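Long-range contacts in homocitrate synthase (Sulfolobus acidocaldarius, PDB 6KTQ), which catalyses the aldol-type condensation of 2-oxoglutarate with acetyl-CoA to give homocitrate, the first step of lysine biosynthesis by the alpha-aminoadipate pathway: residues E44-V49 / S298-P303; R165-D170 / R193-D198; F224-H229 / G245-I250. One frame throughout, in Å; residues are numbered along the deposited sequence.

The three contacts illustrate how chemistry follows place in a TIM barrel. Interactions 2 and 3 are buried and belong to the same sheet: each joins two parallel strands through backbone hydrogen bonds, and because strands 193-198 and 223-228 are neighbours, the two touch, with centres about 9 Å apart. Both reach the bound 2-oxoglutarate, interaction 2 with hydroxyls and an arginine, interaction 3 with two zinc-binding histidines. Interaction 1 lies about 24 Å from each, centre to centre, and is partly exposed. It brings a loop after strand 31-37 to the end of helix 287-298 with no hydrogen bond, mainly by apolar contact, and the chain between its segments includes both of the others.

Interaction 1: E44-V49 / S298-P303; sequences EQTPGV and SGIALP
S298 OG, on a residue that packs against V49, has more than one partner where helix 287-298 ends. It accepts the backbone N-H of I300 in an ST turn, S298 OG to I300 N being 3.2 Å with a nearly straight N-H...O angle of 172°, and it also bonds to V294 O in the last helical turn. The positive phi of G299 lets the chain leave the helix, and the side chain of I300 is presented to 44-49. That segment, in the TIM-barrel loop between strand 31-37 and helix 53-66, is folded as a type II beta turn from T46 to V49, closed by V49 N to T46 O at 3.0 Å, with G48 at a positive phi. No hydrogen bond links the segments; the joint is mainly methyl packing. T46 and I300 meet tip to tip. T46 OG1 turns to G43 O and G258 N, while CG2, anti to the backbone N (chi1 -48° for OG1), faces the isoleucine. V49 crosses I300 at about a right angle, CG2 toward it, and lays CG1 4.0 Å from S298 CB. I300 CD1 touches two methyls of the turn, T46 CG2 at 3.7 Å and V49 CG2 at 3.6 Å.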
# COMPACT_ATOMS: atom_id res chain seq x y z
N GLU A 44 -21.01 27.77 -0.54
CA GLU A 44 -21.97 28.82 -0.19
C GLU A 44 -22.07 29.03 1.33
O GLU A 44 -22.80 29.89 1.78
CB GLU A 44 -23.35 28.51 -0.79
CG GLU A 44 -24.08 29.76 -1.22
CD GLU A 44 -25.52 29.52 -1.66
OE1 GLU A 44 -26.06 28.40 -1.49
OE2 GLU A 44 -26.11 30.47 -2.19
N GLN A 45 -21.33 28.26 2.14
CA GLN A 45 -21.24 28.54 3.59
C GLN A 45 -20.10 29.49 3.93
O GLN A 45 -19.83 29.73 5.09
CB GLN A 45 -21.15 27.25 4.40
CG GLN A 45 -22.42 26.40 4.31
CD GLN A 45 -22.33 25.05 4.98
OE1 GLN A 45 -22.82 24.08 4.44
NE2 GLN A 45 -21.72 24.98 6.15
N THR A 46 -19.43 30.02 2.90
CA THR A 46 -18.41 31.04 3.09
C THR A 46 -19.07 32.37 3.54
O THR A 46 -20.01 32.82 2.89
CB THR A 46 -17.66 31.30 1.77
OG1 THR A 46 -17.26 30.05 1.16
CG2 THR A 46 -16.45 32.18 2.01
N PRO A 47 -18.57 32.99 4.62
CA PRO A 47 -19.05 34.30 4.98
C PRO A 47 -19.10 35.22 3.76
O PRO A 47 -18.14 35.33 3.01
CB PRO A 47 -18.02 34.81 6.00
CG PRO A 47 -17.54 33.56 6.64
CD PRO A 47 -17.54 32.53 5.56
N GLY A 48 -20.23 35.87 3.58
CA GLY A 48 -20.35 36.88 2.52
C GLY A 48 -20.64 36.35 1.14
O GLY A 48 -20.79 37.13 0.20
N VAL A 49 -20.76 35.03 1.00
CA VAL A 49 -20.97 34.41 -0.30
C VAL A 49 -22.38 33.84 -0.37
O VAL A 49 -22.78 33.04 0.46
CB VAL A 49 -19.95 33.27 -0.57
CG1 VAL A 49 -20.27 32.57 -1.86
CG2 VAL A 49 -18.54 33.82 -0.65
N SER A 298 -18.98 34.55 -6.43
CA SER A 298 -18.74 34.54 -4.99
C SER A 298 -18.38 35.92 -4.51
O SER A 298 -18.62 36.27 -3.36
CB SER A 298 -17.61 33.54 -4.64
OG SER A 298 -16.35 34.02 -5.08
N GLY A 299 -17.79 36.70 -5.40
CA GLY A 299 -17.29 38.02 -5.06
C GLY A 299 -16.02 38.04 -4.22
O GLY A 299 -15.64 39.09 -3.73
N ILE A 300 -15.36 36.89 -4.03
CA ILE A 300 -14.08 36.85 -3.28
C ILE A 300 -12.96 36.65 -4.30
O ILE A 300 -12.94 35.65 -5.03
CB ILE A 300 -14.06 35.73 -2.26
CG1 ILE A 300 -15.22 35.90 -1.28
CG2 ILE A 300 -12.74 35.70 -1.47
CD1 ILE A 300 -15.12 34.95 -0.11
N ALA A 301 -12.06 37.62 -4.37
CA ALA A 301 -10.95 37.54 -5.32
C ALA A 301 -9.93 36.52 -4.86
O ALA A 301 -9.67 36.42 -3.67
CB ALA A 301 -10.28 38.88 -5.46
N LEU A 302 -9.36 35.79 -5.80
CA LEU A 302 -8.24 34.91 -5.50
C LEU A 302 -7.00 35.79 -5.32
O LEU A 302 -6.78 36.73 -6.09
CB LEU A 302 -8.02 33.92 -6.65
CG LEU A 302 -8.22 32.39 -6.45
CD1 LEU A 302 -8.75 31.97 -5.10
CD2 LEU A 302 -9.09 31.83 -7.55
N PRO A 303 -6.17 35.50 -4.29
CA PRO A 303 -4.95 36.25 -4.22
C PRO A 303 -4.02 35.89 -5.40
O PRO A 303 -4.19 34.85 -6.04
CB PRO A 303 -4.38 35.82 -2.86
CG PRO A 303 -4.84 34.40 -2.72
CD PRO A 303 -6.24 34.43 -3.27

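Interaction 2: R165-D170 / R193-D198; sequences RFTAED and RVSIAD. With AKG (2-oxoglutaric acid), chain D; COA (coenzyme A), chain E.
T167 and S195, paired across two parallel strands, share the distal carboxylate of 2-oxoglutarate, one oxygen each. S195 OG donates to O3 of the ligand at 2.7 Å, and T167 OG1 donates to O4 at 2.8 Å. R165 adds a weak bond to that second oxygen: its NH2 lies 2.8 Å from O4, near the guanidinium plane, but the angle at the hydrogen is only 125°. The threonine hydroxyl both donates and accepts: besides its hydrogen bond to O4 it receives the N-H of R165 NE, 3.2 Å from T167 OG1 and in the plane of the guanidinium, which should help fix the rotation of that group. The arginine chain starts out with CG opposite the backbone N and bends at chi3 (97°), passing S195 CB to bring its end to the ligand; E72 forms a salt bridge with the same NH2. Nearer the other end of the ligand stand A197 CB and the side chain of E169, which also lines the coenzyme A pocket and whose carboxylate pairs with K138.

Behind this shell the backbones set the spacing. F166 N to R193 O, S195 N to F166 O and A168 N to S195 O form a regular ladder, the last at 2.9 Å. A197 N to A168 O stretches to 3.3 Å as the strands part. R165, T167 and S195 project to the ligand side, whereas F166, A168 and V194 face the opposite way and pack on helix 176-189. Strand 163-169, that helix and strand 193-198 form a beta-alpha-beta crossover; repeated units of this kind, closed into a barrel of parallel strands, make the TIM barrel, here of the DRE-TIM kind.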
# COMPACT_ATOMS: atom_id res chain seq x y z
N ARG A 165 -25.27 8.47 1.40
CA ARG A 165 -24.01 8.68 2.09
C ARG A 165 -24.29 9.13 3.52
O ARG A 165 -25.23 9.86 3.76
CB ARG A 165 -23.15 9.70 1.35
CG ARG A 165 -21.86 10.01 2.08
CD ARG A 165 -21.10 11.10 1.34
NE ARG A 165 -21.32 12.42 1.91
CZ ARG A 165 -21.36 13.56 1.20
NH1 ARG A 165 -21.26 13.55 -0.11
NH2 ARG A 165 -21.54 14.71 1.84
N PHE A 166 -23.46 8.70 4.46
CA PHE A 166 -23.49 9.23 5.78
C PHE A 166 -22.22 10.03 5.97
O PHE A 166 -21.15 9.53 5.68
CB PHE A 166 -23.56 8.14 6.86
CG PHE A 166 -23.43 8.69 8.24
CD1 PHE A 166 -24.48 9.40 8.80
CD2 PHE A 166 -22.23 8.58 8.94
CE1 PHE A 166 -24.36 9.96 10.04
CE2 PHE A 166 -22.10 9.14 10.20
CZ PHE A 166 -23.17 9.83 10.75
N THR A 167 -22.34 11.25 6.48
CA THR A 167 -21.17 12.05 6.81
C THR A 167 -20.95 12.03 8.30
O THR A 167 -21.84 12.41 9.07
CB THR A 167 -21.34 13.51 6.34
OG1 THR A 167 -21.32 13.53 4.93
CG2 THR A 167 -20.21 14.37 6.86
N ALA A 168 -19.78 11.56 8.71
CA ALA A 168 -19.39 11.56 10.07
C ALA A 168 -18.69 12.88 10.36
O ALA A 168 -17.50 13.04 10.08
CB ALA A 168 -18.48 10.38 10.38
N GLU A 169 -19.45 13.82 10.90
CA GLU A 169 -18.96 15.15 11.16
C GLU A 169 -18.09 15.13 12.41
O GLU A 169 -18.41 14.44 13.40
CB GLU A 169 -20.15 16.11 11.28
CG GLU A 169 -19.80 17.54 11.56
CD GLU A 169 -21.01 18.47 11.50
OE1 GLU A 169 -20.81 19.66 11.18
OE2 GLU A 169 -22.15 18.02 11.81
N ASP A 170 -16.99 15.88 12.35
CA ASP A 170 -15.94 15.90 13.38
C ASP A 170 -15.39 14.50 13.69
O ASP A 170 -14.97 14.21 14.82
CB ASP A 170 -16.46 16.55 14.65
CG ASP A 170 -15.38 17.17 15.49
OD1 ASP A 170 -14.26 17.43 15.00
OD2 ASP A 170 -15.64 17.41 16.67
N ARG A 193 -21.73 4.84 1.04
CA ARG A 193 -20.56 5.72 1.14
C ARG A 193 -20.56 6.36 2.52
O ARG A 193 -21.63 6.62 3.10
CB ARG A 193 -20.58 6.83 0.06
CG ARG A 193 -20.58 6.38 -1.40
CD ARG A 193 -20.15 7.52 -2.33
NE ARG A 193 -18.75 7.78 -2.03
CZ ARG A 193 -17.73 7.13 -2.57
NH1 ARG A 193 -17.91 6.27 -3.56
NH2 ARG A 193 -16.52 7.37 -2.12
N VAL A 194 -19.37 6.58 3.07
CA VAL A 194 -19.22 7.34 4.30
C VAL A 194 -18.19 8.44 4.04
O VAL A 194 -17.10 8.15 3.55
CB VAL A 194 -18.77 6.49 5.47
CG1 VAL A 194 -18.40 7.36 6.66
CG2 VAL A 194 -19.87 5.51 5.89
N SER A 195 -18.53 9.68 4.39
CA SER A 195 -17.56 10.77 4.38
C SER A 195 -16.98 10.96 5.75
O SER A 195 -17.72 11.14 6.77
CB SER A 195 -18.16 12.10 3.89
OG SER A 195 -17.22 13.17 4.07
N ILE A 196 -15.66 10.94 5.79
CA ILE A 196 -14.90 11.20 7.01
C ILE A 196 -14.57 12.71 6.94
O ILE A 196 -13.85 13.16 6.03
CB ILE A 196 -13.62 10.33 7.05
CG1 ILE A 196 -13.97 8.82 7.00
CG2 ILE A 196 -12.74 10.65 8.26
CD1 ILE A 196 -14.80 8.30 8.15
N ALA A 197 -15.12 13.48 7.88
CA ALA A 197 -15.00 14.94 7.85
C ALA A 197 -14.00 15.43 8.84
O ALA A 197 -14.14 15.23 10.06
CB ALA A 197 -16.35 15.61 8.08
N ASP A 198 -12.96 16.07 8.32
CA ASP A 198 -12.03 16.77 9.15
C ASP A 198 -12.59 18.18 9.24
O ASP A 198 -12.11 19.14 8.61
CB ASP A 198 -10.66 16.75 8.53
CG ASP A 198 -9.61 17.31 9.43
OD1 ASP A 198 -9.84 17.42 10.67
OD2 ASP A 198 -8.55 17.65 8.88
C1 AKG D . -18.20 19.16 7.86
O1 AKG D . -17.08 19.72 7.82
O2 AKG D . -18.53 18.51 8.87
C2 AKG D . -19.11 19.30 6.70
O5 AKG D . -19.22 20.39 6.12
C3 AKG D . -19.87 18.08 6.20
C4 AKG D . -18.96 17.39 5.18
C5 AKG D . -19.56 16.24 4.38
O3 AKG D . -18.75 15.34 4.00
O4 AKG D . -20.81 16.20 4.15
N1A COA E . -29.33 16.08 12.48
C2A COA E . -30.43 16.48 13.19
N3A COA E . -30.51 17.68 13.83
C4A COA E . -29.48 18.55 13.82
C5A COA E . -28.27 18.19 13.07
C6A COA E . -28.25 16.88 12.39
N6A COA E . -27.15 16.52 11.70
N7A COA E . -27.42 19.23 13.20
C8A COA E . -28.02 20.17 13.98
N9A COA E . -29.24 19.75 14.35
C1B COA E . -30.25 20.51 15.10
C2B COA E . -29.82 21.06 16.42
O2B COA E . -29.85 20.11 17.47
C3B COA E . -30.87 22.14 16.59
O3B COA E . -32.16 21.64 16.86
P3B COA E . -33.11 22.44 17.87
O7A COA E . -33.99 21.34 18.33
O8A COA E . -33.75 23.48 16.97
O9A COA E . -32.22 23.02 18.92
C4B COA E . -30.93 22.76 15.22
O4B COA E . -30.60 21.67 14.32
C5B COA E . -29.96 23.92 15.44
O5B COA E . -29.93 24.86 14.45
P1A COA E . -30.83 26.16 14.16
O1A COA E . -29.95 26.53 13.02
O2A COA E . -31.02 27.12 15.31
O3A COA E . -32.21 25.46 13.73
P2A COA E . -33.31 25.99 12.73
O4A COA E . -33.65 27.42 13.09
O5A COA E . -34.36 24.93 12.64
O6A COA E . -32.61 25.97 11.30
CBP COA E . -31.51 25.01 9.37
CCP COA E . -32.12 24.74 10.75
CDP COA E . -30.93 23.73 8.76
CEP COA E . -32.62 25.54 8.45
CAP COA E . -30.45 26.10 9.56
OAP COA E . -29.52 25.80 10.61
C9P COA E . -29.69 26.32 8.30
O9P COA E . -30.25 26.84 7.36
N8P COA E . -28.42 25.91 8.31
C7P COA E . -27.51 26.03 7.18
C6P COA E . -27.03 24.65 6.72
C5P COA E . -26.16 24.02 7.79
O5P COA E . -26.22 24.44 8.95
N4P COA E . -25.38 23.00 7.41
C3P COA E . -24.58 22.28 8.40
C2P COA E . -23.52 21.36 7.81
S1P COA E . -22.86 20.43 9.23

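Interaction 3: F224-H229 / G245-I250; sequences FDIHAH and GGATII. With AKG (2-oxoglutaric acid), chain D.
F224 O takes two backbone N-H groups from segment 245-250, T248 N at 3.0 Å and, more weakly, I249 N at 3.4 Å. The next rung is I226 N to I249 O, 3.0 Å, with an angle of 158° at the hydrogen. Here the packing is close on both faces of the sheet. D225 and I249 lie side by side, and the flat face of the carboxylate lies against I249 CB, with D225 OD1 3.6 Å from it; the aspartate is held beyond that by H251 through OD2 and by a salt bridge from R193 to OD1. On the other face I226 sends CG2 alongside I250, 3.8 Å from its CG1.

The start of the contact is looser. G246, in a Schellman motif at the end of helix 235-244, and T248 are partly exposed, and there a water replaces direct pairing, accepting from F224 N at 2.7 Å and donating to G246 O at 2.9 Å. Beyond I226 nothing of 224-229 touches 245-250, and H227 and H229 turn to the active site. H227, with CG opposite the backbone N (chi1 180°), lays one ring face under C4 of 2-oxoglutarate, which sits 3.2 Å above the ring centre. H227, H229 and E42 bind the zinc ion.

Strand 223-228 thus runs between strands 193-198 and 249-252 of the barrel, with I226, A247 and I250 packed beneath helix 235-244 and F224 against F212 and T216 of helix 205-218.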
# COMPACT_ATOMS: atom_id res chain seq x y z
N PHE A 224 -15.22 5.45 0.78
CA PHE A 224 -15.02 6.52 1.72
C PHE A 224 -14.68 7.83 1.00
O PHE A 224 -13.95 7.84 -0.02
CB PHE A 224 -13.92 6.14 2.71
CG PHE A 224 -14.35 5.12 3.71
CD1 PHE A 224 -14.92 5.51 4.91
CD2 PHE A 224 -14.21 3.75 3.44
CE1 PHE A 224 -15.36 4.57 5.84
CE2 PHE A 224 -14.64 2.80 4.36
CZ PHE A 224 -15.20 3.20 5.56
N ASP A 225 -15.23 8.92 1.53
CA ASP A 225 -14.89 10.29 1.10
C ASP A 225 -14.01 10.96 2.16
O ASP A 225 -14.12 10.68 3.36
CB ASP A 225 -16.13 11.22 0.98
CG ASP A 225 -17.25 10.70 0.10
OD1 ASP A 225 -17.31 9.51 -0.29
OD2 ASP A 225 -18.13 11.55 -0.23
N ILE A 226 -13.19 11.91 1.70
CA ILE A 226 -12.47 12.80 2.58
C ILE A 226 -12.99 14.24 2.37
O ILE A 226 -13.08 14.75 1.24
CB ILE A 226 -10.96 12.72 2.35
CG1 ILE A 226 -10.21 13.73 3.21
CG2 ILE A 226 -10.58 12.99 0.89
CD1 ILE A 226 -10.40 13.57 4.70
N HIS A 227 -13.35 14.87 3.48
CA HIS A 227 -13.84 16.23 3.49
C HIS A 227 -12.92 16.98 4.44
O HIS A 227 -12.98 16.79 5.65
CB HIS A 227 -15.30 16.27 3.96
CG HIS A 227 -15.88 17.65 4.01
ND1 HIS A 227 -16.58 18.19 2.96
CD2 HIS A 227 -15.81 18.61 4.96
CE1 HIS A 227 -16.94 19.42 3.27
NE2 HIS A 227 -16.49 19.70 4.47
N ALA A 228 -12.03 17.78 3.88
CA ALA A 228 -10.93 18.33 4.64
C ALA A 228 -10.89 19.85 4.62
O ALA A 228 -10.68 20.44 3.58
CB ALA A 228 -9.63 17.78 4.07
N HIS A 229 -11.05 20.44 5.80
CA HIS A 229 -10.88 21.85 6.02
C HIS A 229 -9.45 22.27 6.17
O HIS A 229 -8.57 21.47 6.57
CB HIS A 229 -11.69 22.28 7.24
CG HIS A 229 -13.13 22.46 6.94
ND1 HIS A 229 -13.66 23.69 6.62
CD2 HIS A 229 -14.12 21.56 6.81
CE1 HIS A 229 -14.94 23.53 6.35
NE2 HIS A 229 -15.24 22.25 6.45
N GLY A 245 -4.48 6.15 1.06
CA GLY A 245 -5.12 5.18 1.92
C GLY A 245 -6.38 4.51 1.40
O GLY A 245 -6.93 3.67 2.10
N GLY A 246 -6.86 4.92 0.23
CA GLY A 246 -7.99 4.29 -0.42
C GLY A 246 -9.30 5.08 -0.48
O GLY A 246 -10.31 4.55 -0.94
N ALA A 247 -9.31 6.34 -0.03
CA ALA A 247 -10.50 7.17 -0.21
C ALA A 247 -10.78 7.25 -1.70
O ALA A 247 -9.87 7.48 -2.49
CB ALA A 247 -10.29 8.57 0.35
N THR A 248 -12.02 7.04 -2.11
CA THR A 248 -12.32 7.13 -3.53
C THR A 248 -13.00 8.42 -3.97
O THR A 248 -13.21 8.61 -5.17
CB THR A 248 -13.19 5.97 -4.03
OG1 THR A 248 -14.49 6.05 -3.40
CG2 THR A 248 -12.52 4.64 -3.73
N ILE A 249 -13.36 9.29 -3.04
CA ILE A 249 -13.93 10.60 -3.37
C ILE A 249 -13.27 11.66 -2.50
O ILE A 249 -13.19 11.50 -1.31
CB ILE A 249 -15.45 10.62 -3.15
CG1 ILE A 249 -16.16 9.73 -4.20
CG2 ILE A 249 -16.00 12.04 -3.18
CD1 ILE A 249 -16.16 10.30 -5.58
N ILE A 250 -12.78 12.71 -3.15
CA ILE A 250 -12.21 13.87 -2.51
C ILE A 250 -13.18 15.03 -2.68
O ILE A 250 -13.59 15.37 -3.80
CB ILE A 250 -10.85 14.25 -3.17
CG1 ILE A 250 -9.77 13.19 -2.85
CG2 ILE A 250 -10.39 15.59 -2.66
CD1 ILE A 250 -8.48 13.33 -3.61
C1 AKG D . -18.20 19.16 7.86
O1 AKG D . -17.08 19.72 7.82
O2 AKG D . -18.53 18.51 8.87
C2 AKG D . -19.11 19.30 6.70
O5 AKG D . -19.22 20.39 6.12
C3 AKG D . -19.87 18.08 6.20
C4 AKG D . -18.96 17.39 5.18
C5 AKG D . -19.56 16.24 4.38
O3 AKG D . -18.75 15.34 4.00
O4 AKG D . -20.81 16.20 4.15
O HOH W 1 -12.99 4.10 -0.06